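Local coordinates for linoleate 11-lipoxygenase (Gaeumannomyces graminis, PDB 5FX8), which oxygenates linoleic and alpha-linolenic acids at a manganese centre, giving 11S-hydroperoxides and 13R-hydroperoxides, at residues Leu500-Pro505 against Leu520-Asn525; Phe369-Leu374 against Val449-Ala454; Arg178-Lys183 against Glu386-Arg391; Gly406-Phe411 against Ala573-Asp578. One frame throughout, in Å; residues are numbered along the deposited sequence.

Along the chain, contact 2 crosses both contact 3 and contact 4, which themselves follow in series. Contact 1 is a local loop nested within contact 4. Contacts 2 and 4 lie closest, with centres about 23 Å apart and nearest atoms about 7 Å, and both rest against helix 460-481, which carries the manganese ligand His478. Contacts 1 and 2, centres about 41 Å apart, both pack on helix 268-305, the source of His290 and His294. Contact 3 ties the five-stranded sheet to the loop leading into helix 396-420, on which contact 4 begins. Contacts 2 and 4 thus meet at helix 460-481; the side chain of Ile408 in contact 4 is about 11 Å from that of His478, whereas the other contacts lie away from the metal site.

Contact 1: Leu500-Pro505 against Leu520-Asn525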
# COMPACT_ATOMS: atom_id res chain seq x y z
N LEU A 500 -11.88 -13.88 15.01
CA LEU A 500 -13.11 -14.09 15.77
C LEU A 500 -12.76 -14.48 17.20
O LEU A 500 -11.86 -15.30 17.43
CB LEU A 500 -13.98 -15.16 15.14
CG LEU A 500 -14.24 -15.03 13.64
CD1 LEU A 500 -15.19 -16.12 13.20
CD2 LEU A 500 -14.81 -13.66 13.30
N TYR A 501 -13.48 -13.91 18.16
CA TYR A 501 -13.13 -13.97 19.56
C TYR A 501 -14.11 -14.81 20.37
O TYR A 501 -14.03 -14.83 21.59
CB TYR A 501 -13.00 -12.55 20.13
CG TYR A 501 -11.78 -11.81 19.59
CD1 TYR A 501 -11.86 -11.11 18.39
CD2 TYR A 501 -10.55 -11.85 20.25
CE1 TYR A 501 -10.79 -10.46 17.88
CE2 TYR A 501 -9.46 -11.19 19.74
CZ TYR A 501 -9.60 -10.51 18.55
OH TYR A 501 -8.57 -9.84 17.98
N ALA A 502 -15.00 -15.52 19.72
CA ALA A 502 -15.92 -16.40 20.40
C ALA A 502 -16.10 -17.63 19.53
O ALA A 502 -15.99 -17.55 18.31
CB ALA A 502 -17.27 -15.72 20.66
N PRO A 503 -16.36 -18.78 20.14
CA PRO A 503 -16.40 -20.03 19.37
C PRO A 503 -17.50 -20.03 18.33
O PRO A 503 -18.56 -19.43 18.51
CB PRO A 503 -16.66 -21.09 20.44
CG PRO A 503 -16.18 -20.50 21.66
CD PRO A 503 -16.47 -19.04 21.58
N ILE A 504 -17.24 -20.75 17.25
CA ILE A 504 -18.22 -20.90 16.17
C ILE A 504 -19.48 -21.52 16.73
O ILE A 504 -19.41 -22.63 17.30
CB ILE A 504 -17.66 -21.76 15.03
CG1 ILE A 504 -16.42 -21.13 14.41
CG2 ILE A 504 -18.73 -22.05 14.00
CD1 ILE A 504 -16.62 -19.76 14.01
N PRO A 505 -20.64 -20.90 16.56
CA PRO A 505 -21.88 -21.46 17.12
C PRO A 505 -22.14 -22.90 16.72
O PRO A 505 -21.70 -23.39 15.68
CB PRO A 505 -22.97 -20.53 16.57
CG PRO A 505 -22.25 -19.23 16.29
CD PRO A 505 -20.87 -19.62 15.86
N LEU A 520 -21.41 -8.70 20.02
CA LEU A 520 -20.07 -8.19 20.27
C LEU A 520 -19.10 -9.27 20.68
O LEU A 520 -17.90 -9.03 20.65
CB LEU A 520 -20.10 -7.13 21.36
CG LEU A 520 -20.81 -5.83 21.02
CD1 LEU A 520 -20.95 -4.99 22.23
CD2 LEU A 520 -20.04 -5.08 20.00
N ALA A 521 -19.58 -10.45 21.08
CA ALA A 521 -18.67 -11.42 21.67
C ALA A 521 -17.77 -12.05 20.63
O ALA A 521 -16.70 -12.55 20.96
CB ALA A 521 -19.46 -12.50 22.40
N TRP A 522 -18.18 -12.06 19.37
CA TRP A 522 -17.31 -12.62 18.36
C TRP A 522 -16.31 -11.60 17.87
O TRP A 522 -15.27 -11.96 17.32
CB TRP A 522 -18.14 -13.19 17.21
CG TRP A 522 -18.80 -14.54 17.54
CD1 TRP A 522 -18.30 -15.77 17.25
CD2 TRP A 522 -20.05 -14.77 18.22
NE1 TRP A 522 -19.15 -16.75 17.70
CE2 TRP A 522 -20.23 -16.16 18.30
CE3 TRP A 522 -21.03 -13.93 18.76
CZ2 TRP A 522 -21.35 -16.74 18.91
CZ3 TRP A 522 -22.15 -14.51 19.36
CH2 TRP A 522 -22.29 -15.89 19.43
N LEU A 523 -16.56 -10.38 18.10
CA LEU A 523 -15.82 -9.30 17.49
C LEU A 523 -14.72 -8.81 18.43
O LEU A 523 -14.77 -9.06 19.62
CB LEU A 523 -16.77 -8.15 17.15
CG LEU A 523 -17.75 -8.42 16.02
CD1 LEU A 523 -18.63 -7.24 15.82
CD2 LEU A 523 -16.95 -8.65 14.77
N PRO A 524 -13.72 -8.11 17.93
CA PRO A 524 -12.69 -7.60 18.83
C PRO A 524 -13.24 -6.58 19.81
O PRO A 524 -14.25 -5.93 19.57
CB PRO A 524 -11.68 -6.96 17.88
CG PRO A 524 -12.46 -6.67 16.64
CD PRO A 524 -13.37 -7.83 16.52
N ASN A 525 -12.55 -6.44 20.94
CA ASN A 525 -12.90 -5.40 21.88
C ASN A 525 -12.30 -4.07 21.41
O ASN A 525 -11.68 -3.99 20.35
CB ASN A 525 -12.44 -5.77 23.27
CG ASN A 525 -10.95 -5.87 23.38
OD1 ASN A 525 -10.22 -5.05 22.85
ND2 ASN A 525 -10.48 -6.88 24.08
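Two hydrogen bonds join Tyr501 and Pro503 to Trp522, one through backbone and one through the indole. Tyr501 N donates to Trp522 O at 2.8 Å, while the indole NE1 donates to Pro503 O at 2.9 Å with an N-H...O angle of 146°. That second donor stands above the carbonyl plane of Pro503, and the acceptor is tilted a little from the plane of the indole. The CA of Leu500 adds a C-H...O contact to the same Trp522 O.

Over the indole, Ala502 supplies a CH-pi contact: its CB sits 3.5 Å from the centroid of the five-membered ring and almost on the ring normal. Alanine suits this place because its methyl, with nothing beyond CB, can meet the ring while the backbones stay close. With chi1 at -77°, Trp522 CG stands anti to the carbonyl carbon, 3.7 Å from Ala502 CB. Pro505 CG meets the benzo part of the indole, 3.7 Å from Trp522 CZ2.

A second apolar pair lies beyond the tryptophan, where Tyr501 crosses Pro524 at about a right angle, CE1 being 3.6 Å from CB. Leu273 of helix 268-305 also packs on Trp522.

Tryptophan is therefore both apolar and polar partner: a ring face for alanine, apolar carbons for Pro505, and an N-H that pays for a proline carbonyl, knitting an irregular loop just before helix 526-539.

Contact 2: Phe369-Leu374 against Val449-Ala454; sequences FQAGYL and VRDFPA
Phe369 meets Phe452 in an edge-to-face aromatic pair, set where a short 3-10 turn, 370-372, leans on the loop 449-454 in the helical lipoxygenase domain, beside helices 268-305 and 460-481. The centroids lie 5.0 Å apart with planes at 61°. The edge of Phe452, through CD1 and CE1, is directed at one face of Phe369, its CD1 lying 3.5 Å from Phe369 CD2. With chi1 at -174°, Phe369 CG is anti to its backbone N and comes to 3.8 Å from Phe452 CD1; the two side chains lie side by side, pointing the same way. A wholly apolar ring suits this buried site, lined also by Val300 and Val466, because it asks for no polar partner.

Asp451 supplies the polar half. Its backbone takes up a left-handed helical conformation, which aspartate tolerates better than most residues, and its O accepts from Gln370 N at 2.7 Å, with the donor in the carbonyl plane. The preceding carbonyl, Arg450 O, accepts from Phe369 N at 2.9 Å. Successive amides at the start of the turn are thus satisfied by successive carbonyls of the facing loop.

Gln370 packs its aliphatic part on Asp451 O and on Pro453, CG lying 4.1 Å from Pro453 CD. The carboxylate of Asp451 extends the polar row by one more amide: its OD2 receives a weak hydrogen bond from Ala371 N, at 3.2 Å.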
# COMPACT_ATOMS: atom_id res chain seq x y z
N PHE A 369 1.70 -17.18 -14.68
CA PHE A 369 1.80 -15.80 -15.14
C PHE A 369 0.72 -15.47 -16.17
O PHE A 369 -0.12 -14.60 -15.93
CB PHE A 369 3.21 -15.54 -15.68
CG PHE A 369 3.47 -14.12 -16.05
CD1 PHE A 369 3.89 -13.21 -15.10
CD2 PHE A 369 3.35 -13.70 -17.37
CE1 PHE A 369 4.16 -11.89 -15.46
CE2 PHE A 369 3.60 -12.41 -17.72
CZ PHE A 369 4.01 -11.50 -16.76
N GLN A 370 0.69 -16.17 -17.30
CA GLN A 370 -0.36 -15.88 -18.28
C GLN A 370 -1.75 -16.21 -17.75
O GLN A 370 -2.72 -15.53 -18.09
CB GLN A 370 -0.06 -16.61 -19.58
CG GLN A 370 1.14 -16.00 -20.32
CD GLN A 370 1.60 -16.82 -21.50
OE1 GLN A 370 1.87 -18.00 -21.39
NE2 GLN A 370 1.68 -16.18 -22.65
N ALA A 371 -1.83 -17.22 -16.87
CA ALA A 371 -3.06 -17.58 -16.16
C ALA A 371 -3.67 -16.40 -15.43
O ALA A 371 -4.89 -16.36 -15.22
CB ALA A 371 -2.75 -18.68 -15.16
N GLY A 372 -2.85 -15.44 -15.03
CA GLY A 372 -3.30 -14.30 -14.30
C GLY A 372 -3.66 -13.10 -15.12
O GLY A 372 -4.06 -12.09 -14.53
N TYR A 373 -3.52 -13.13 -16.44
CA TYR A 373 -3.94 -11.99 -17.24
C TYR A 373 -5.40 -11.75 -16.95
O TYR A 373 -6.14 -12.69 -16.70
CB TYR A 373 -3.74 -12.25 -18.72
CG TYR A 373 -2.32 -12.33 -19.21
CD1 TYR A 373 -1.26 -12.02 -18.40
CD2 TYR A 373 -2.06 -12.71 -20.52
CE1 TYR A 373 0.03 -12.09 -18.86
CE2 TYR A 373 -0.77 -12.78 -20.99
CZ TYR A 373 0.27 -12.46 -20.15
OH TYR A 373 1.56 -12.52 -20.60
N LEU A 374 -5.82 -10.49 -16.97
CA LEU A 374 -7.15 -10.12 -16.48
C LEU A 374 -8.26 -10.97 -17.09
O LEU A 374 -9.00 -11.66 -16.38
CB LEU A 374 -7.43 -8.66 -16.77
CG LEU A 374 -8.76 -8.20 -16.17
CD1 LEU A 374 -8.60 -8.03 -14.69
CD2 LEU A 374 -9.20 -6.92 -16.82
N VAL A 449 9.78 -19.95 -13.84
CA VAL A 449 8.53 -19.21 -13.88
C VAL A 449 7.44 -20.06 -14.53
O VAL A 449 7.66 -20.67 -15.58
CB VAL A 449 8.72 -17.89 -14.64
CG1 VAL A 449 7.43 -17.13 -14.69
CG2 VAL A 449 9.82 -17.04 -14.00
N ARG A 450 6.27 -20.10 -13.92
CA ARG A 450 5.11 -20.81 -14.45
C ARG A 450 4.32 -19.97 -15.45
O ARG A 450 4.02 -18.80 -15.20
CB ARG A 450 4.15 -21.21 -13.34
CG ARG A 450 4.37 -22.58 -12.82
CD ARG A 450 3.29 -23.02 -11.89
NE ARG A 450 3.87 -23.90 -10.88
CZ ARG A 450 3.32 -24.07 -9.70
NH1 ARG A 450 2.21 -23.43 -9.40
NH2 ARG A 450 3.89 -24.88 -8.81
N ASP A 451 3.93 -20.62 -16.55
CA ASP A 451 2.99 -20.06 -17.52
C ASP A 451 3.47 -18.72 -18.07
O ASP A 451 2.74 -17.72 -18.12
CB ASP A 451 1.59 -19.95 -16.90
CG ASP A 451 0.50 -20.08 -17.92
OD1 ASP A 451 0.80 -20.13 -19.14
OD2 ASP A 451 -0.67 -20.10 -17.50
N PHE A 452 4.61 -18.70 -18.42
CA PHE A 452 5.24 -17.59 -19.08
C PHE A 452 5.31 -17.88 -20.57
O PHE A 452 5.47 -19.03 -20.97
CB PHE A 452 6.65 -17.39 -18.53
CG PHE A 452 7.18 -16.00 -18.68
CD1 PHE A 452 6.59 -14.96 -18.01
CD2 PHE A 452 8.27 -15.74 -19.49
CE1 PHE A 452 7.07 -13.69 -18.15
CE2 PHE A 452 8.77 -14.47 -19.62
CZ PHE A 452 8.17 -13.44 -18.96
N PRO A 453 5.18 -16.86 -21.41
CA PRO A 453 5.25 -17.09 -22.86
C PRO A 453 6.51 -17.83 -23.25
O PRO A 453 7.61 -17.49 -22.83
CB PRO A 453 5.22 -15.68 -23.44
CG PRO A 453 5.61 -14.80 -22.32
CD PRO A 453 5.10 -15.43 -21.09
N ALA A 454 6.34 -18.88 -24.02
CA ALA A 454 7.44 -19.74 -24.40
C ALA A 454 8.43 -19.00 -25.29
O ALA A 454 8.08 -18.06 -26.01
CB ALA A 454 6.91 -20.95 -25.13

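Contact 3: Arg178-Lys183 against Glu386-Arg391; sequences RLHPTK and EDSGPR
Arg178 grips the backbone carbonyl of Pro390 with both terminal nitrogens, end-on. NH2 donates to Pro390 O at 2.8 Å, nearly in line with the C=O bond, and NH1 donates to the same oxygen at 3.1 Å. The oxygen lies close to the guanidinium plane, so both N-H groups converge on one acceptor. Two further carbonyls take N-H groups of the same guanidinium: Gly210 O accepts from NH1 and Gly382 O from NE. Arginine suits this place because one flat group can serve several backbone carbonyls at once, as a buried cation requires. A bend at chi3 (-65°) turns NE out of the line of the otherwise extended chain.

Other contacts involve no hydrogen bond. Asp387 O sits 3.3 Å above one face of the guanidinium, and Gly389 brings its CA to 3.4 Å from Arg178 NH1, where the absence of a side chain permits so close an approach. At the other end, Pro181 CD packs on Ser388 CB at 3.8 Å.

Water supplies the remaining polar link, bridging His180 NE2 and Ser388 OG at 3.0 and 2.8 Å. The imidazole is fixed from its other nitrogen: ND1 accepts the backbone N-H groups of Thr182 and Lys183, both off the ring plane, so the backbone turns back over its own side chain, and Pro181 and Lys183 cover opposite ring faces.

Arg391 NH2 also hydrogen-bonds Ser233 O of the zonadhesin chain. In the fold, the arrangement is an arginine at the end of edge strand 177-178 of the five-stranded antiparallel sheet, holding by its backbone carbonyls the loop that leads to helix 396-420.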
# COMPACT_ATOMS: atom_id res chain seq x y z
N ARG A 178 -18.05 -18.86 -11.20
CA ARG A 178 -19.37 -19.33 -11.61
C ARG A 178 -19.41 -20.85 -11.64
O ARG A 178 -18.44 -21.51 -12.00
CB ARG A 178 -19.71 -18.79 -12.99
CG ARG A 178 -21.13 -19.05 -13.41
CD ARG A 178 -21.32 -18.86 -14.89
NE ARG A 178 -21.10 -17.49 -15.33
CZ ARG A 178 -22.06 -16.63 -15.64
NH1 ARG A 178 -23.32 -16.98 -15.59
NH2 ARG A 178 -21.75 -15.41 -16.01
N LEU A 179 -20.54 -21.42 -11.27
CA LEU A 179 -20.69 -22.87 -11.30
C LEU A 179 -21.13 -23.31 -12.68
O LEU A 179 -22.20 -22.91 -13.15
CB LEU A 179 -21.70 -23.34 -10.25
CG LEU A 179 -21.21 -23.17 -8.81
CD1 LEU A 179 -22.25 -23.68 -7.83
CD2 LEU A 179 -19.83 -23.85 -8.62
N HIS A 180 -20.32 -24.13 -13.32
CA HIS A 180 -20.70 -24.66 -14.61
C HIS A 180 -21.88 -25.61 -14.47
O HIS A 180 -21.92 -26.42 -13.54
CB HIS A 180 -19.55 -25.41 -15.24
CG HIS A 180 -19.77 -25.73 -16.68
ND1 HIS A 180 -20.28 -26.94 -17.11
CD2 HIS A 180 -19.59 -24.98 -17.79
CE1 HIS A 180 -20.37 -26.93 -18.43
NE2 HIS A 180 -19.97 -25.75 -18.86
N PRO A 181 -22.85 -25.55 -15.38
CA PRO A 181 -24.04 -26.40 -15.23
C PRO A 181 -23.73 -27.87 -15.20
O PRO A 181 -24.47 -28.62 -14.56
CB PRO A 181 -24.88 -26.03 -16.45
CG PRO A 181 -24.51 -24.67 -16.73
CD PRO A 181 -23.04 -24.59 -16.48
N THR A 182 -22.68 -28.33 -15.86
CA THR A 182 -22.45 -29.76 -15.84
C THR A 182 -21.06 -30.13 -15.40
O THR A 182 -20.85 -31.25 -14.94
CB THR A 182 -22.68 -30.39 -17.21
OG1 THR A 182 -21.78 -29.81 -18.16
CG2 THR A 182 -24.11 -30.20 -17.64
N LYS A 183 -20.11 -29.23 -15.57
CA LYS A 183 -18.74 -29.53 -15.19
C LYS A 183 -18.44 -29.28 -13.73
O LYS A 183 -17.35 -29.63 -13.28
CB LYS A 183 -17.76 -28.74 -16.05
CG LYS A 183 -17.84 -29.13 -17.50
CD LYS A 183 -16.84 -28.39 -18.34
CE LYS A 183 -17.13 -28.65 -19.80
NZ LYS A 183 -17.41 -30.10 -20.01
N GLU A 386 -21.66 -13.93 -21.55
CA GLU A 386 -22.70 -14.91 -21.26
C GLU A 386 -22.07 -16.29 -21.37
O GLU A 386 -22.01 -16.89 -22.43
CB GLU A 386 -23.90 -14.71 -22.17
CG GLU A 386 -24.73 -13.49 -21.76
CD GLU A 386 -25.94 -13.22 -22.66
OE1 GLU A 386 -26.41 -14.16 -23.33
OE2 GLU A 386 -26.42 -12.07 -22.71
N ASP A 387 -21.59 -16.78 -20.23
CA ASP A 387 -20.72 -17.96 -20.15
C ASP A 387 -21.51 -19.08 -19.49
O ASP A 387 -21.60 -19.16 -18.26
CB ASP A 387 -19.46 -17.64 -19.35
CG ASP A 387 -18.35 -18.66 -19.56
OD1 ASP A 387 -18.64 -19.87 -19.56
OD2 ASP A 387 -17.19 -18.24 -19.70
N SER A 388 -22.10 -19.93 -20.33
CA SER A 388 -23.00 -20.99 -19.87
C SER A 388 -24.04 -20.45 -18.88
O SER A 388 -24.64 -21.21 -18.13
CB SER A 388 -22.20 -22.14 -19.26
OG SER A 388 -21.17 -22.53 -20.16
N GLY A 389 -24.26 -19.13 -18.91
CA GLY A 389 -25.21 -18.45 -18.06
C GLY A 389 -25.34 -16.99 -18.44
O GLY A 389 -24.76 -16.53 -19.41
N PRO A 390 -26.11 -16.23 -17.68
CA PRO A 390 -26.30 -14.82 -18.01
C PRO A 390 -25.11 -13.96 -17.62
O PRO A 390 -24.18 -14.38 -16.96
CB PRO A 390 -27.53 -14.43 -17.19
CG PRO A 390 -27.51 -15.31 -16.09
CD PRO A 390 -26.98 -16.63 -16.57
N ARG A 391 -25.20 -12.71 -18.05
CA ARG A 391 -24.11 -11.76 -17.92
C ARG A 391 -24.29 -11.03 -16.60
O ARG A 391 -25.40 -10.62 -16.27
CB ARG A 391 -24.12 -10.80 -19.11
CG ARG A 391 -22.94 -9.87 -19.27
CD ARG A 391 -23.11 -8.88 -20.45
NE ARG A 391 -22.03 -9.04 -21.41
CZ ARG A 391 -22.18 -9.60 -22.59
NH1 ARG A 391 -23.40 -9.98 -22.95
NH2 ARG A 391 -21.16 -9.76 -23.42
O HOH W 1 -19.64 -24.39 -21.56

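Contact 4: Gly406-Phe411 against Ala573-Asp578; sequences GAIRRF and ARFVED
Ala407 faces Phe575 and Asp578 across the groove between two helices, its CB 3.9 Å from Asp578 CB. The small methyl suits a spot where the CA atoms of Ala407 and Asp578 are near neighbours. The ring of Phe575 turns its edge to the first helix, with CE1 3.9 Å from Ile408 CG1, and the two side chains run side by side. Phe411 CD2 touches Phe575 CB at 4.1 Å.

A water molecule donates to both Ala407 O and Asp578 OD2, bridging the two helices. Segments 406-411 and 573-578 belong to helices 396-420 and 566-587, an antiparallel pair in the helical lipoxygenase domain; the axes of the two segments approach to 9.4 Å at 173°.

Toward the edge of the groove, Arg410 and Arg574 lay their guanidiniums nearly parallel, planes 12° apart, with Arg574 NH2 over one face of Arg410. The repulsion expected of two like charges is probably eased by Asp578: OD1 uses its syn lone pair for Arg574 NE at 3.1 Å, and OD2 makes a long salt bridge with Arg410 NE at 3.7 Å. Phe555 stacks on Phe411 and meets Phe575 edge-to-face, while Ile408 also packs on helix 460-481.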
# COMPACT_ATOMS: atom_id res chain seq x y z
N GLY A 406 -6.29 -0.56 -19.93
CA GLY A 406 -6.26 0.09 -21.23
C GLY A 406 -5.22 1.19 -21.31
O GLY A 406 -4.48 1.29 -22.28
N ALA A 407 -5.15 2.03 -20.28
CA ALA A 407 -4.15 3.08 -20.30
C ALA A 407 -2.73 2.51 -20.26
O ALA A 407 -1.83 2.97 -20.97
CB ALA A 407 -4.39 4.02 -19.13
N ILE A 408 -2.53 1.47 -19.45
CA ILE A 408 -1.21 0.87 -19.34
C ILE A 408 -0.81 0.21 -20.64
O ILE A 408 0.35 0.21 -21.04
CB ILE A 408 -1.20 -0.12 -18.16
CG1 ILE A 408 -1.45 0.60 -16.84
CG2 ILE A 408 0.06 -0.98 -18.15
CD1 ILE A 408 -1.38 -0.29 -15.64
N ARG A 409 -1.78 -0.39 -21.32
CA ARG A 409 -1.45 -1.15 -22.51
C ARG A 409 -1.18 -0.21 -23.65
O ARG A 409 -0.22 -0.40 -24.40
CB ARG A 409 -2.58 -2.11 -22.86
CG ARG A 409 -2.23 -2.93 -24.06
CD ARG A 409 -3.11 -4.12 -24.30
NE ARG A 409 -2.52 -4.87 -25.39
CZ ARG A 409 -1.77 -5.96 -25.25
NH1 ARG A 409 -1.54 -6.46 -24.03
NH2 ARG A 409 -1.26 -6.56 -26.33
N ARG A 410 -1.97 0.85 -23.77
CA ARG A 410 -1.61 1.89 -24.72
C ARG A 410 -0.17 2.35 -24.50
O ARG A 410 0.61 2.39 -25.45
CB ARG A 410 -2.59 3.05 -24.61
CG ARG A 410 -2.33 4.14 -25.60
CD ARG A 410 -3.26 5.29 -25.36
NE ARG A 410 -4.65 4.83 -25.28
CZ ARG A 410 -5.43 4.67 -26.35
NH1 ARG A 410 -4.96 4.93 -27.57
NH2 ARG A 410 -6.68 4.25 -26.20
N PHE A 411 0.19 2.67 -23.25
CA PHE A 411 1.57 3.09 -23.03
C PHE A 411 2.56 2.01 -23.44
O PHE A 411 3.57 2.30 -24.07
CB PHE A 411 1.82 3.48 -21.58
CG PHE A 411 3.26 3.75 -21.30
CD1 PHE A 411 4.11 2.73 -20.92
CD2 PHE A 411 3.77 5.01 -21.43
CE1 PHE A 411 5.41 2.97 -20.69
CE2 PHE A 411 5.07 5.26 -21.18
CZ PHE A 411 5.90 4.23 -20.83
N ALA A 573 3.37 11.09 -21.67
CA ALA A 573 2.42 12.18 -21.52
C ALA A 573 1.01 11.72 -21.81
O ALA A 573 0.06 12.15 -21.16
CB ALA A 573 2.81 13.34 -22.43
N ARG A 574 0.85 10.84 -22.80
CA ARG A 574 -0.48 10.32 -23.03
C ARG A 574 -0.96 9.51 -21.83
O ARG A 574 -2.14 9.55 -21.47
CB ARG A 574 -0.50 9.50 -24.30
CG ARG A 574 -1.83 8.85 -24.63
CD ARG A 574 -2.96 9.84 -24.84
NE ARG A 574 -4.20 9.16 -25.24
CZ ARG A 574 -4.54 8.91 -26.52
NH1 ARG A 574 -3.75 9.27 -27.52
NH2 ARG A 574 -5.68 8.29 -26.79
N PHE A 575 -0.04 8.79 -21.17
CA PHE A 575 -0.41 7.98 -20.02
C PHE A 575 -0.81 8.86 -18.84
O PHE A 575 -1.77 8.56 -18.14
CB PHE A 575 0.73 7.04 -19.64
CG PHE A 575 0.46 6.21 -18.43
CD1 PHE A 575 -0.38 5.11 -18.50
CD2 PHE A 575 1.05 6.52 -17.22
CE1 PHE A 575 -0.62 4.34 -17.37
CE2 PHE A 575 0.81 5.75 -16.08
CZ PHE A 575 -0.02 4.66 -16.16
N VAL A 576 -0.10 9.97 -18.65
CA VAL A 576 -0.46 10.93 -17.61
C VAL A 576 -1.83 11.53 -17.86
O VAL A 576 -2.61 11.74 -16.93
CB VAL A 576 0.62 12.01 -17.52
CG1 VAL A 576 0.13 13.17 -16.70
CG2 VAL A 576 1.83 11.41 -16.93
N GLU A 577 -2.15 11.84 -19.11
CA GLU A 577 -3.48 12.39 -19.33
C GLU A 577 -4.56 11.31 -19.17
O GLU A 577 -5.63 11.59 -18.61
CB GLU A 577 -3.55 13.08 -20.70
CG GLU A 577 -4.97 13.47 -21.16
CD GLU A 577 -5.71 14.54 -20.31
OE1 GLU A 577 -6.04 14.29 -19.11
OE2 GLU A 577 -6.02 15.63 -20.86
N ASP A 578 -4.30 10.09 -19.63
CA ASP A 578 -5.30 9.03 -19.54
C ASP A 578 -5.63 8.71 -18.09
O ASP A 578 -6.81 8.61 -17.72
CB ASP A 578 -4.82 7.75 -20.22
CG ASP A 578 -4.74 7.87 -21.72
OD1 ASP A 578 -5.20 8.88 -22.32
OD2 ASP A 578 -4.19 6.91 -22.31
O HOH W 2 -1.85 5.50 -22.04